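Long-range contacts in protein SSD1 (PDB 7AM1), which binds messenger RNA untranslated regions and represses translation, as a non-enzymatic pseudonuclease of the RNase II family: residues Asp787-Ile792 with Ser812-Ile817; Thr729-Thr734 with Pro890-Ala895; Asp762-Ile767 with Thr905-Asn910; Ile820-Glu825 with Leu850-Ala855. All blocks are in the same frame, centred on the assembly; numbering follows the deposited sequence.

How the interactions relate
All four contacts belong to the C-terminal part of the chain. Interaction 2 is a buried strand pairing, with backbone hydrogen bonds in regular register. Interaction 3 is buried as well, but there a loop packs on the neighbouring strand 903-908 through a leucine, an arginine and a bridging water. Interactions 1 and 4 both use helix 814-827: in the partly buried interaction 1 a carboxylate meets the start of the helix, whereas in interaction 4, at the surface, leucines of a loop lie against two glutamates. Direct bonds join interaction 2 to its neighbours, Leu-733 to Glu-821 and Thr-734 to Arg-851 of interaction 4, and Leu-892 to Arg-907 of interaction 3.

Interaction 1 (Asp787-Ile792 with Ser812-Ile817); sequences DSATFI and STAAEI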
loop_
_atom_site.group_PDB
_atom_site.type_symbol
_atom_site.label_atom_id
_atom_site.label_comp_id
_atom_site.label_asym_id
_atom_site.label_seq_id
_atom_site.Cartn_x
_atom_site.Cartn_y
_atom_site.Cartn_z
ATOM N N ASP A 787 -18.771 -21.339 -22.943
ATOM C CA ASP A 787 -18.217 -21.260 -21.596
ATOM C C ASP A 787 -17.160 -20.160 -21.531
ATOM O O ASP A 787 -16.202 -20.163 -22.313
ATOM C CB ASP A 787 -17.623 -22.610 -21.198
ATOM C CG ASP A 787 -17.266 -22.690 -19.718
ATOM O OD1 ASP A 787 -17.326 -21.658 -19.016
ATOM O OD2 ASP A 787 -16.921 -23.798 -19.258
ATOM N N SER A 788 -17.352 -19.211 -20.604
ATOM C CA SER A 788 -16.376 -18.146 -20.397
ATOM C C SER A 788 -15.044 -18.699 -19.921
ATOM O O SER A 788 -13.993 -18.094 -20.164
ATOM C CB SER A 788 -16.885 -17.140 -19.357
ATOM O OG SER A 788 -18.067 -16.495 -19.782
ATOM N N ALA A 789 -15.073 -19.821 -19.198
ATOM C CA ALA A 789 -13.850 -20.368 -18.627
ATOM C C ALA A 789 -12.865 -20.773 -19.711
ATOM O O ALA A 789 -11.656 -20.744 -19.489
ATOM C CB ALA A 789 -14.175 -21.559 -17.726
ATOM N N THR A 790 -13.357 -21.163 -20.880
ATOM C CA THR A 790 -12.498 -21.664 -21.945
ATOM C C THR A 790 -12.527 -20.769 -23.177
ATOM O O THR A 790 -11.933 -21.122 -24.202
ATOM C CB THR A 790 -12.910 -23.093 -22.312
ATOM O OG1 THR A 790 -14.291 -23.104 -22.690
ATOM C CG2 THR A 790 -12.708 -24.038 -21.128
ATOM N N PHE A 791 -13.205 -19.628 -23.112
ATOM C CA PHE A 791 -13.354 -18.782 -24.287
ATOM C C PHE A 791 -12.053 -18.054 -24.597
ATOM O O PHE A 791 -11.418 -17.482 -23.707
ATOM C CB PHE A 791 -14.483 -17.774 -24.077
ATOM C CG PHE A 791 -14.646 -16.802 -25.209
ATOM C CD1 PHE A 791 -15.156 -17.221 -26.430
ATOM C CD2 PHE A 791 -14.308 -15.469 -25.049
ATOM C CE1 PHE A 791 -15.316 -16.330 -27.471
ATOM C CE2 PHE A 791 -14.465 -14.572 -26.086
ATOM C CZ PHE A 791 -14.969 -15.002 -27.299
ATOM N N ILE A 792 -11.658 -18.075 -25.864
ATOM C CA ILE A 792 -10.481 -17.355 -26.333
ATOM C C ILE A 792 -10.958 -16.274 -27.299
ATOM O O ILE A 792 -11.383 -16.593 -28.420
ATOM C CB ILE A 792 -9.469 -18.295 -27.004
ATOM C CG1 ILE A 792 -8.917 -19.289 -25.979
ATOM C CG2 ILE A 792 -8.351 -17.492 -27.661
ATOM C CD1 ILE A 792 -8.246 -20.498 -26.597
ATOM N N SER A 812 -9.911 -25.543 -17.466
ATOM C CA SER A 812 -10.995 -26.516 -17.448
ATOM C C SER A 812 -12.333 -25.823 -17.712
ATOM O O SER A 812 -12.428 -24.593 -17.756
ATOM C CB SER A 812 -11.058 -27.228 -16.101
ATOM O OG SER A 812 -11.580 -26.351 -15.119
ATOM N N THR A 813 -13.377 -26.623 -17.915
ATOM C CA THR A 813 -14.702 -26.043 -18.056
ATOM C C THR A 813 -15.181 -25.511 -16.702
ATOM O O THR A 813 -14.726 -25.945 -15.639
ATOM C CB THR A 813 -15.712 -27.079 -18.541
ATOM O OG1 THR A 813 -15.916 -28.041 -17.498
ATOM C CG2 THR A 813 -15.232 -27.782 -19.809
ATOM N N ALA A 814 -16.135 -24.576 -16.750
ATOM C CA ALA A 814 -16.694 -24.021 -15.520
ATOM C C ALA A 814 -17.313 -25.107 -14.648
ATOM O O ALA A 814 -17.202 -25.066 -13.415
ATOM C CB ALA A 814 -17.736 -22.949 -15.849
ATOM N N ALA A 815 -17.989 -26.076 -15.269
ATOM C CA ALA A 815 -18.625 -27.145 -14.509
ATOM C C ALA A 815 -17.609 -27.915 -13.674
ATOM O O ALA A 815 -17.879 -28.251 -12.516
ATOM C CB ALA A 815 -19.367 -28.090 -15.456
ATOM N N GLU A 816 -16.434 -28.201 -14.239
ATOM C CA GLU A 816 -15.420 -28.932 -13.486
ATOM C C GLU A 816 -14.976 -28.148 -12.254
ATOM O O GLU A 816 -14.785 -28.729 -11.178
ATOM C CB GLU A 816 -14.224 -29.251 -14.386
ATOM C CG GLU A 816 -14.522 -30.253 -15.503
ATOM N N ILE A 817 -14.806 -26.829 -12.394
ATOM C CA ILE A 817 -14.389 -25.991 -11.269
ATOM C C ILE A 817 -15.450 -25.994 -10.181
ATOM O O ILE A 817 -15.145 -26.087 -8.986
ATOM C CB ILE A 817 -14.125 -24.549 -11.734
ATOM C CG1 ILE A 817 -13.043 -24.497 -12.795
ATOM C CG2 ILE A 817 -13.728 -23.668 -10.539
ATOM C CD1 ILE A 817 -13.275 -23.376 -13.761
#
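An Asx turn headed by Asp-787 docks on the first residue of helix 814-827, Ala-814. The backbone N of Ala-814 gives its hydrogen to OD2 of Asp-787 at 2.7 Å in an almost straight bond (174°), on the syn lone pair, the one facing OD1. That other oxygen, OD1, closes the turn by accepting from Ala-789 N at 2.9 Å, a donor that lies well above the carboxylate plane. CG of Asp-787 stands anti to its own backbone N, beside the carbonyl carbon (chi1 -169°), and from there the carboxylate spans the two N-H groups. Its negative charge at the helix N-terminus is probably favourable. Close packing surrounds the bond: OD1 of Asp-787 lies 3.4 Å from Ala-814 CB, and Ala-789 CB makes an apolar contact with the same methyl at 4.3 Å and sits 3.5 Å from Ser-812 O. Thr-790 brings CG2 to 3.4 Å from that carbonyl oxygen. Thr-813 occupies the N-cap, where OG1 accepts weakly from Glu-816 N. A leucine in place of Asp-787 would probably leave both Ala-814 N and Ala-789 N without their acceptor and set the turn free from the helix start. Beyond the contact, Ser-788 OG bonds to Ala-908 O, and Ala-789 and Ile-817 both pack on Leu-892 of strand 888-896, so loop and helix meet on the same strand residue. The arrangement is that of a capped helix N-terminus, in which a remote Asx turn supplies the acceptor for the first helical N-H.

Interaction 2 (Thr729-Thr734 with Pro890-Ala895); sequences TGQLLT and PILLRA
Leu-732 and Leu-893 form an antiparallel hydrogen-bonded pair, each backbone N reaching the other's O: Leu-732 N to Leu-893 O spans 2.8 Å. Thr-734 and Ile-891 make the next such pair, with Thr-734 N at 3.0 Å from Ile-891 O. Between them Leu-733 faces Leu-892 as a non-hydrogen-bonded pair. Here the side chains do the joining: CG of Leu-733 is anti to its backbone N (chi1 -178°), and CD1 of Leu-733 rests 3.9 Å from Leu-892 CD2. The same CD1 also approaches Ile-891 O at 3.5 Å. Past the paired residues, Gln-731 CB lies on Arg-894 CG at 3.6 Å; the bond modelled from Arg-894 NH2 to Gly-730 O is doubtful, because that oxygen is crowded, and the guanidinium has a salt bridge to Glu-896 through NH1. Farther out, Ile-817 of helix 814-827 packs on Leu-733 and Leu-892, while Leu-732 and Leu-893 turn to the other face and meet Ile-722 of helix 689-725. Strands 732-741 and 888-896 stand side by side in a five-stranded antiparallel sheet, as the first and fourth strands of an OB fold do.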
loop_
_atom_site.group_PDB
_atom_site.type_symbol
_atom_site.label_atom_id
_atom_site.label_comp_id
_atom_site.label_asym_id
_atom_site.label_seq_id
_atom_site.Cartn_x
_atom_site.Cartn_y
_atom_site.Cartn_z
ATOM N N THR A 729 -7.712 -27.141 -12.563
ATOM C CA THR A 729 -8.695 -26.427 -13.365
ATOM C C THR A 729 -8.127 -25.198 -14.063
ATOM O O THR A 729 -8.790 -24.653 -14.954
ATOM C CB THR A 729 -9.873 -26.010 -12.483
ATOM O OG1 THR A 729 -9.376 -25.262 -11.369
ATOM C CG2 THR A 729 -10.619 -27.246 -11.975
ATOM N N GLY A 730 -6.934 -24.750 -13.675
ATOM C CA GLY A 730 -6.345 -23.544 -14.215
ATOM C C GLY A 730 -7.069 -22.270 -13.856
ATOM O O GLY A 730 -6.818 -21.237 -14.473
ATOM N N GLN A 731 -7.958 -22.307 -12.867
ATOM C CA GLN A 731 -8.744 -21.139 -12.494
ATOM C C GLN A 731 -9.618 -21.505 -11.302
ATOM O O GLN A 731 -9.849 -22.685 -11.017
ATOM C CB GLN A 731 -9.607 -20.628 -13.648
ATOM C CG GLN A 731 -10.778 -21.517 -13.951
ATOM C CD GLN A 731 -11.048 -21.647 -15.434
ATOM O OE1 GLN A 731 -11.209 -22.757 -15.951
ATOM N NE2 GLN A 731 -11.105 -20.515 -16.128
ATOM N N LEU A 732 -10.077 -20.478 -10.597
ATOM C CA LEU A 732 -11.005 -20.626 -9.489
ATOM C C LEU A 732 -12.328 -19.980 -9.878
ATOM O O LEU A 732 -12.400 -19.154 -10.791
ATOM C CB LEU A 732 -10.474 -19.982 -8.205
ATOM C CG LEU A 732 -9.117 -20.462 -7.700
ATOM C CD1 LEU A 732 -8.714 -19.648 -6.485
ATOM C CD2 LEU A 732 -9.135 -21.947 -7.378
ATOM N N LEU A 733 -13.384 -20.406 -9.198
ATOM C CA LEU A 733 -14.714 -19.836 -9.359
ATOM C C LEU A 733 -15.180 -19.407 -7.977
ATOM O O LEU A 733 -15.190 -20.218 -7.045
ATOM C CB LEU A 733 -15.675 -20.851 -9.983
ATOM C CG LEU A 733 -17.108 -20.404 -10.271
ATOM C CD1 LEU A 733 -17.125 -19.250 -11.254
ATOM C CD2 LEU A 733 -17.947 -21.576 -10.790
ATOM N N THR A 734 -15.537 -18.136 -7.831
ATOM C CA THR A 734 -15.975 -17.646 -6.535
ATOM C C THR A 734 -17.012 -16.556 -6.730
ATOM O O THR A 734 -17.044 -15.883 -7.764
ATOM C CB THR A 734 -14.807 -17.104 -5.698
ATOM O OG1 THR A 734 -15.274 -16.787 -4.379
ATOM C CG2 THR A 734 -14.216 -15.859 -6.330
ATOM N N PRO A 890 -20.963 -14.627 -9.940
ATOM C CA PRO A 890 -19.896 -15.638 -9.983
ATOM C C PRO A 890 -18.789 -15.222 -10.943
ATOM O O PRO A 890 -19.049 -14.849 -12.091
ATOM C CB PRO A 890 -20.615 -16.906 -10.457
ATOM C CG PRO A 890 -21.824 -16.425 -11.152
ATOM C CD PRO A 890 -22.215 -15.114 -10.550
ATOM N N ILE A 891 -17.548 -15.303 -10.466
ATOM C CA ILE A 891 -16.383 -14.797 -11.181
ATOM C C ILE A 891 -15.352 -15.911 -11.291
ATOM O O ILE A 891 -15.048 -16.585 -10.299
ATOM C CB ILE A 891 -15.771 -13.569 -10.475
ATOM C CG1 ILE A 891 -16.705 -12.359 -10.587
ATOM C CG2 ILE A 891 -14.388 -13.240 -11.035
ATOM C CD1 ILE A 891 -17.026 -11.951 -12.004
ATOM N N LEU A 892 -14.809 -16.091 -12.489
ATOM C CA LEU A 892 -13.656 -16.952 -12.711
ATOM C C LEU A 892 -12.391 -16.141 -12.454
ATOM O O LEU A 892 -12.237 -15.036 -12.986
ATOM C CB LEU A 892 -13.672 -17.502 -14.136
ATOM C CG LEU A 892 -14.847 -18.439 -14.437
ATOM C CD1 LEU A 892 -15.241 -18.368 -15.903
ATOM C CD2 LEU A 892 -14.502 -19.867 -14.048
ATOM N N LEU A 893 -11.504 -16.678 -11.621
ATOM C CA LEU A 893 -10.334 -15.954 -11.141
ATOM C C LEU A 893 -9.072 -16.729 -11.483
ATOM O O LEU A 893 -8.986 -17.935 -11.226
ATOM C CB LEU A 893 -10.424 -15.712 -9.629
ATOM C CG LEU A 893 -9.190 -15.120 -8.940
ATOM C CD1 LEU A 893 -8.916 -13.702 -9.417
ATOM C CD2 LEU A 893 -9.360 -15.144 -7.420
ATOM N N ARG A 894 -8.116 -16.031 -12.092
ATOM C CA ARG A 894 -6.863 -16.611 -12.536
ATOM C C ARG A 894 -5.722 -15.622 -12.348
ATOM O O ARG A 894 -5.921 -14.407 -12.350
ATOM C CB ARG A 894 -6.928 -16.998 -14.010
ATOM C CG ARG A 894 -6.767 -18.447 -14.268
ATOM C CD ARG A 894 -6.973 -18.697 -15.742
ATOM N NE ARG A 894 -5.839 -18.233 -16.531
ATOM C CZ ARG A 894 -4.837 -19.010 -16.931
ATOM N NH1 ARG A 894 -3.852 -18.490 -17.649
ATOM N NH2 ARG A 894 -4.817 -20.301 -16.622
ATOM N N ALA A 895 -4.513 -16.169 -12.231
ATOM C CA ALA A 895 -3.264 -15.416 -12.331
ATOM C C ALA A 895 -2.542 -15.860 -13.604
ATOM O O ALA A 895 -2.095 -17.009 -13.698
ATOM C CB ALA A 895 -2.387 -15.631 -11.097
#

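Interaction 3 (Asp762-Ile767 with Thr905-Asn910); sequences DQLPLI and TVRALN
The guanidinium of Arg-907 has the carbonyl oxygen of Gln-763 over one face, with NE of Arg-907 3.7 Å from Gln-763 O and NH2 at a like distance. The oxygen lies over the plane without a hydrogen bond; NH1 of Arg-907 makes a weak bond to Phe-791 O of the loop. The carboxamide of Gln-763 is tied from both ends. Its OE1 accepts from a water at 2.8 Å, which also donates to Val-906 O of the facing strand, and its NE2 gives a bond to Glu-796. The water therefore links Gln-763 to Val-906, residues that do not meet directly. Nearer the strand backbone the contact is mostly apolar. Leu-764 and Arg-907 run alongside each other in opposite senses, bringing CD2 of Leu-764 to 3.9 Å from Arg-907 CB. CG of Leu-764 is anti to its own carbonyl carbon (chi1 -57°), and the branch ends with CD2 3.7 Å from Ala-908 N and CD1 4.2 Å from Ala-908 CB. The N of Ala-908 is buried here without a polar partner. Further along, Pro-765 CG lies 4.3 Å from Asn-910 ND2, whose bonds go to Val-786 O and Gln-783 O. Trp-782 touches Pro-765, Ala-908 and Asn-910, and so packs against both sides of this end. Pro-765 is the centre of an inverse gamma turn, closed by a weak bond from Leu-766 N to Leu-764 O. The whole is a loop-on-strand packing at the outermost strand, within this chain, of a five-stranded OB-type sheet.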
loop_
_atom_site.group_PDB
_atom_site.type_symbol
_atom_site.label_atom_id
_atom_site.label_comp_id
_atom_site.label_asym_id
_atom_site.label_seq_id
_atom_site.Cartn_x
_atom_site.Cartn_y
_atom_site.Cartn_z
ATOM N N ASP A 762 -14.879 -7.312 -23.797
ATOM C CA ASP A 762 -14.168 -7.838 -24.955
ATOM C C ASP A 762 -13.343 -9.077 -24.634
ATOM O O ASP A 762 -12.575 -9.529 -25.485
ATOM C CB ASP A 762 -13.273 -6.757 -25.568
ATOM C CG ASP A 762 -12.165 -6.311 -24.638
ATOM O OD1 ASP A 762 -11.916 -6.996 -23.623
ATOM O OD2 ASP A 762 -11.545 -5.264 -24.927
ATOM N N GLN A 763 -13.457 -9.620 -23.424
ATOM C CA GLN A 763 -12.854 -10.908 -23.099
ATOM C C GLN A 763 -13.916 -11.947 -22.767
ATOM O O GLN A 763 -13.575 -13.062 -22.351
ATOM C CB GLN A 763 -11.853 -10.750 -21.956
ATOM C CG GLN A 763 -10.614 -9.974 -22.392
ATOM C CD GLN A 763 -9.614 -9.771 -21.278
ATOM O OE1 GLN A 763 -9.978 -9.396 -20.163
ATOM N NE2 GLN A 763 -8.340 -10.008 -21.577
ATOM N N LEU A 764 -15.188 -11.618 -22.976
ATOM C CA LEU A 764 -16.301 -12.516 -22.735
ATOM C C LEU A 764 -16.983 -12.889 -24.050
ATOM O O LEU A 764 -17.020 -12.086 -24.988
ATOM C CB LEU A 764 -17.324 -11.861 -21.799
ATOM C CG LEU A 764 -16.780 -11.411 -20.442
ATOM C CD1 LEU A 764 -17.844 -10.673 -19.641
ATOM C CD2 LEU A 764 -16.245 -12.607 -19.663
ATOM N N PRO A 765 -17.536 -14.104 -24.151
ATOM C CA PRO A 765 -18.247 -14.491 -25.380
ATOM C C PRO A 765 -19.601 -13.807 -25.490
ATOM O O PRO A 765 -20.636 -14.401 -25.169
ATOM C CB PRO A 765 -18.392 -16.010 -25.238
ATOM C CG PRO A 765 -18.443 -16.228 -23.744
ATOM C CD PRO A 765 -17.506 -15.194 -23.157
ATOM N N LEU A 766 -19.599 -12.563 -25.956
ATOM C CA LEU A 766 -20.797 -11.745 -26.028
ATOM C C LEU A 766 -21.204 -11.496 -27.474
ATOM O O LEU A 766 -20.390 -11.572 -28.398
ATOM C CB LEU A 766 -20.579 -10.397 -25.333
ATOM C CG LEU A 766 -20.148 -10.424 -23.869
ATOM C CD1 LEU A 766 -19.932 -9.004 -23.360
ATOM C CD2 LEU A 766 -21.174 -11.152 -23.015
ATOM N N ILE A 767 -22.483 -11.179 -27.649
ATOM C CA ILE A 767 -22.983 -10.657 -28.916
ATOM C C ILE A 767 -22.997 -9.136 -28.898
ATOM O O ILE A 767 -22.652 -8.491 -29.890
ATOM C CB ILE A 767 -24.386 -11.233 -29.201
ATOM C CG1 ILE A 767 -24.284 -12.697 -29.628
ATOM C CG2 ILE A 767 -25.102 -10.411 -30.269
ATOM C CD1 ILE A 767 -25.187 -13.613 -28.849
ATOM N N THR A 905 -6.539 -11.883 -13.359
ATOM C CA THR A 905 -7.578 -11.584 -14.328
ATOM C C THR A 905 -8.872 -12.231 -13.864
ATOM O O THR A 905 -8.862 -13.280 -13.212
ATOM C CB THR A 905 -7.223 -12.089 -15.739
ATOM O OG1 THR A 905 -7.045 -13.512 -15.711
ATOM C CG2 THR A 905 -5.950 -11.431 -16.262
ATOM N N VAL A 906 -9.987 -11.604 -14.218
ATOM C CA VAL A 906 -11.304 -12.090 -13.835
ATOM C C VAL A 906 -12.214 -12.098 -15.052
ATOM O O VAL A 906 -12.086 -11.268 -15.958
ATOM C CB VAL A 906 -11.936 -11.238 -12.710
ATOM C CG1 VAL A 906 -11.197 -11.452 -11.412
ATOM C CG2 VAL A 906 -11.953 -9.767 -13.099
ATOM N N ARG A 907 -13.138 -13.057 -15.064
ATOM C CA ARG A 907 -14.167 -13.169 -16.084
ATOM C C ARG A 907 -15.484 -13.541 -15.424
ATOM O O ARG A 907 -15.505 -14.291 -14.442
ATOM C CB ARG A 907 -13.797 -14.212 -17.144
ATOM C CG ARG A 907 -12.532 -13.887 -17.912
ATOM C CD ARG A 907 -11.976 -15.109 -18.611
ATOM N NE ARG A 907 -11.344 -14.742 -19.872
ATOM C CZ ARG A 907 -11.069 -15.594 -20.854
ATOM N NH1 ARG A 907 -11.368 -16.886 -20.737
ATOM N NH2 ARG A 907 -10.501 -15.147 -21.965
ATOM N N ALA A 908 -16.577 -13.008 -15.960
ATOM C CA ALA A 908 -17.900 -13.431 -15.528
ATOM C C ALA A 908 -18.212 -14.813 -16.077
ATOM O O ALA A 908 -17.909 -15.127 -17.232
ATOM C CB ALA A 908 -18.970 -12.444 -15.995
ATOM N N LEU A 909 -18.813 -15.640 -15.227
ATOM C CA LEU A 909 -19.369 -16.914 -15.657
ATOM C C LEU A 909 -20.515 -16.655 -16.625
ATOM O O LEU A 909 -21.345 -15.771 -16.399
ATOM C CB LEU A 909 -19.857 -17.695 -14.434
ATOM C CG LEU A 909 -20.377 -19.120 -14.623
ATOM C CD1 LEU A 909 -19.237 -20.058 -14.972
ATOM C CD2 LEU A 909 -21.115 -19.611 -13.380
ATOM N N ASN A 910 -20.539 -17.395 -17.725
ATOM C CA ASN A 910 -21.658 -17.301 -18.654
ATOM C C ASN A 910 -22.866 -18.023 -18.069
ATOM O O ASN A 910 -22.879 -19.261 -18.009
ATOM C CB ASN A 910 -21.288 -17.895 -20.015
ATOM C CG ASN A 910 -22.388 -17.719 -21.050
ATOM O OD1 ASN A 910 -23.519 -17.366 -20.720
ATOM N ND2 ASN A 910 -22.063 -17.983 -22.310
HETATM O O HOH W 1 -12.034 -9.713 -18.283
#

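Interaction 4 (Ile820-Glu825 with Leu850-Ala855); sequences IELDKE and LRLPSA
With CG anti to the backbone carbonyl carbon (chi1 -72°) and the chain extended beyond it (chi2 179°), Glu-821 carries its carboxylate out from helix 814-827 to the methyl CD1 of Leu-850. The two side chains cross at about a right angle, and the packing is tight: Leu-850 CD1 is 3.2 Å from Glu-821 CD and 3.4 Å from its OE2. That oxygen is not left to the leucine alone, since it accepts a hydrogen bond from Leu-733 N on strand 732-741; OE1 of Glu-821 lies 3.8 Å from Leu-852 CD2. An alanine in place of Glu-821 would probably leave Leu-733 N without this acceptor and open a gap beside Leu-850 CD1.

One turn on, CG of Glu-825 is anti to its backbone N (chi1 -172°), and the side chain meets Leu-852 tip to tip. Leu-852 CD1 rests against the aliphatic part, at 3.5 Å from Glu-825 CB. Leu-822 lies antiparallel beside Leu-852, leaving its CD2 4.1 Å from Leu-852 CD1. Leu-852 thus lies among Glu-821, Leu-822 and Glu-825, and Phe-866 of helix 862-867 also touches it. Arg-851, between the two leucines, turns away and forms salt bridges with Glu-752 and Asp-618. The arrangement is an extended loop packed by alternate residues on one flank of a helix, in the connection between strands 755-760 and 888-896, consistent with where an OB fold carries its helix.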
loop_
_atom_site.group_PDB
_atom_site.type_symbol
_atom_site.label_atom_id
_atom_site.label_comp_id
_atom_site.label_asym_id
_atom_site.label_seq_id
_atom_site.Cartn_x
_atom_site.Cartn_y
_atom_site.Cartn_z
ATOM N N ILE A 820 -15.573 -29.464 -8.159
ATOM C CA ILE A 820 -14.480 -29.718 -7.227
ATOM C C ILE A 820 -14.598 -28.811 -6.008
ATOM O O ILE A 820 -14.408 -29.254 -4.869
ATOM C CB ILE A 820 -13.119 -29.562 -7.928
ATOM C CG1 ILE A 820 -11.991 -29.857 -6.939
ATOM C CG2 ILE A 820 -12.956 -28.171 -8.507
ATOM C CD1 ILE A 820 -10.799 -30.556 -7.564
ATOM N N GLU A 821 -14.910 -27.532 -6.226
ATOM C CA GLU A 821 -14.982 -26.588 -5.117
ATOM C C GLU A 821 -16.118 -26.934 -4.162
ATOM O O GLU A 821 -15.926 -26.968 -2.941
ATOM C CB GLU A 821 -15.155 -25.169 -5.652
ATOM C CG GLU A 821 -13.915 -24.605 -6.294
ATOM C CD GLU A 821 -14.136 -23.210 -6.833
ATOM O OE1 GLU A 821 -15.276 -22.711 -6.726
ATOM O OE2 GLU A 821 -13.166 -22.608 -7.341
ATOM N N LEU A 822 -17.314 -27.182 -4.700
ATOM C CA LEU A 822 -18.472 -27.436 -3.847
ATOM C C LEU A 822 -18.363 -28.780 -3.135
ATOM O O LEU A 822 -18.769 -28.905 -1.973
ATOM C CB LEU A 822 -19.749 -27.362 -4.683
ATOM C CG LEU A 822 -20.272 -25.950 -4.955
ATOM C CD1 LEU A 822 -21.427 -25.992 -5.936
ATOM C CD2 LEU A 822 -20.717 -25.274 -3.666
ATOM N N ASP A 823 -17.818 -29.796 -3.808
ATOM C CA ASP A 823 -17.609 -31.084 -3.153
ATOM C C ASP A 823 -16.673 -30.939 -1.961
ATOM O O ASP A 823 -16.881 -31.566 -0.916
ATOM C CB ASP A 823 -17.060 -32.107 -4.150
ATOM C CG ASP A 823 -18.105 -32.563 -5.157
ATOM O OD1 ASP A 823 -19.286 -32.182 -5.009
ATOM O OD2 ASP A 823 -17.747 -33.309 -6.095
ATOM N N LYS A 824 -15.624 -30.123 -2.105
ATOM C CA LYS A 824 -14.693 -29.891 -1.008
ATOM C C LYS A 824 -15.308 -29.044 0.102
ATOM O O LYS A 824 -14.906 -29.171 1.264
ATOM C CB LYS A 824 -13.416 -29.233 -1.536
ATOM C CG LYS A 824 -12.379 -30.239 -2.015
ATOM C CD LYS A 824 -11.458 -29.662 -3.074
ATOM C CE LYS A 824 -10.375 -30.661 -3.454
ATOM N N GLU A 825 -16.278 -28.183 -0.225
ATOM C CA GLU A 825 -16.870 -27.311 0.787
ATOM C C GLU A 825 -17.527 -28.124 1.896
ATOM O O GLU A 825 -17.184 -27.982 3.077
ATOM C CB GLU A 825 -17.883 -26.365 0.135
ATOM C CG GLU A 825 -18.429 -25.286 1.071
ATOM C CD GLU A 825 -19.786 -24.753 0.634
ATOM O OE1 GLU A 825 -20.508 -25.466 -0.099
ATOM O OE2 GLU A 825 -20.128 -23.614 1.023
ATOM N N LEU A 850 -12.894 -19.492 -0.383
ATOM C CA LEU A 850 -13.800 -19.158 -1.467
ATOM C C LEU A 850 -15.152 -18.729 -0.911
ATOM O O LEU A 850 -15.568 -19.162 0.167
ATOM C CB LEU A 850 -13.981 -20.349 -2.407
ATOM C CG LEU A 850 -12.731 -20.846 -3.131
ATOM C CD1 LEU A 850 -13.061 -22.034 -4.009
ATOM C CD2 LEU A 850 -12.143 -19.735 -3.962
ATOM N N ARG A 851 -15.834 -17.857 -1.652
ATOM C CA ARG A 851 -17.220 -17.501 -1.363
ATOM C C ARG A 851 -18.101 -18.312 -2.309
ATOM O O ARG A 851 -18.134 -18.056 -3.518
ATOM C CB ARG A 851 -17.463 -16.000 -1.509
ATOM C CG ARG A 851 -18.920 -15.575 -1.266
ATOM C CD ARG A 851 -19.225 -15.363 0.208
ATOM N NE ARG A 851 -18.477 -14.228 0.734
ATOM C CZ ARG A 851 -18.953 -12.990 0.849
ATOM N NH1 ARG A 851 -20.196 -12.697 0.486
ATOM N NH2 ARG A 851 -18.173 -12.036 1.334
ATOM N N LEU A 852 -18.789 -19.298 -1.764
ATOM C CA LEU A 852 -19.600 -20.202 -2.557
ATOM C C LEU A 852 -21.081 -19.906 -2.359
ATOM O O LEU A 852 -21.473 -19.370 -1.318
ATOM C CB LEU A 852 -19.307 -21.655 -2.165
ATOM C CG LEU A 852 -17.829 -22.038 -2.271
ATOM C CD1 LEU A 852 -17.593 -23.460 -1.817
ATOM C CD2 LEU A 852 -17.318 -21.851 -3.696
ATOM N N PRO A 853 -21.934 -20.223 -3.333
ATOM C CA PRO A 853 -23.372 -19.977 -3.144
ATOM C C PRO A 853 -23.950 -20.964 -2.138
ATOM O O PRO A 853 -23.717 -22.171 -2.231
ATOM C CB PRO A 853 -23.954 -20.177 -4.548
ATOM C CG PRO A 853 -23.040 -21.173 -5.174
ATOM C CD PRO A 853 -21.658 -20.855 -4.638
ATOM N N SER A 854 -24.692 -20.439 -1.165
ATOM C CA SER A 854 -25.249 -21.261 -0.090
ATOM C C SER A 854 -26.679 -21.670 -0.439
ATOM O O SER A 854 -27.658 -21.267 0.195
ATOM C CB SER A 854 -25.188 -20.507 1.237
ATOM N N ALA A 855 -26.784 -22.497 -1.474
ATOM C CA ALA A 855 -28.081 -22.966 -1.950
ATOM C C ALA A 855 -28.318 -24.421 -1.555
ATOM O O ALA A 855 -27.383 -25.219 -1.496
ATOM C CB ALA A 855 -28.182 -22.808 -3.458
#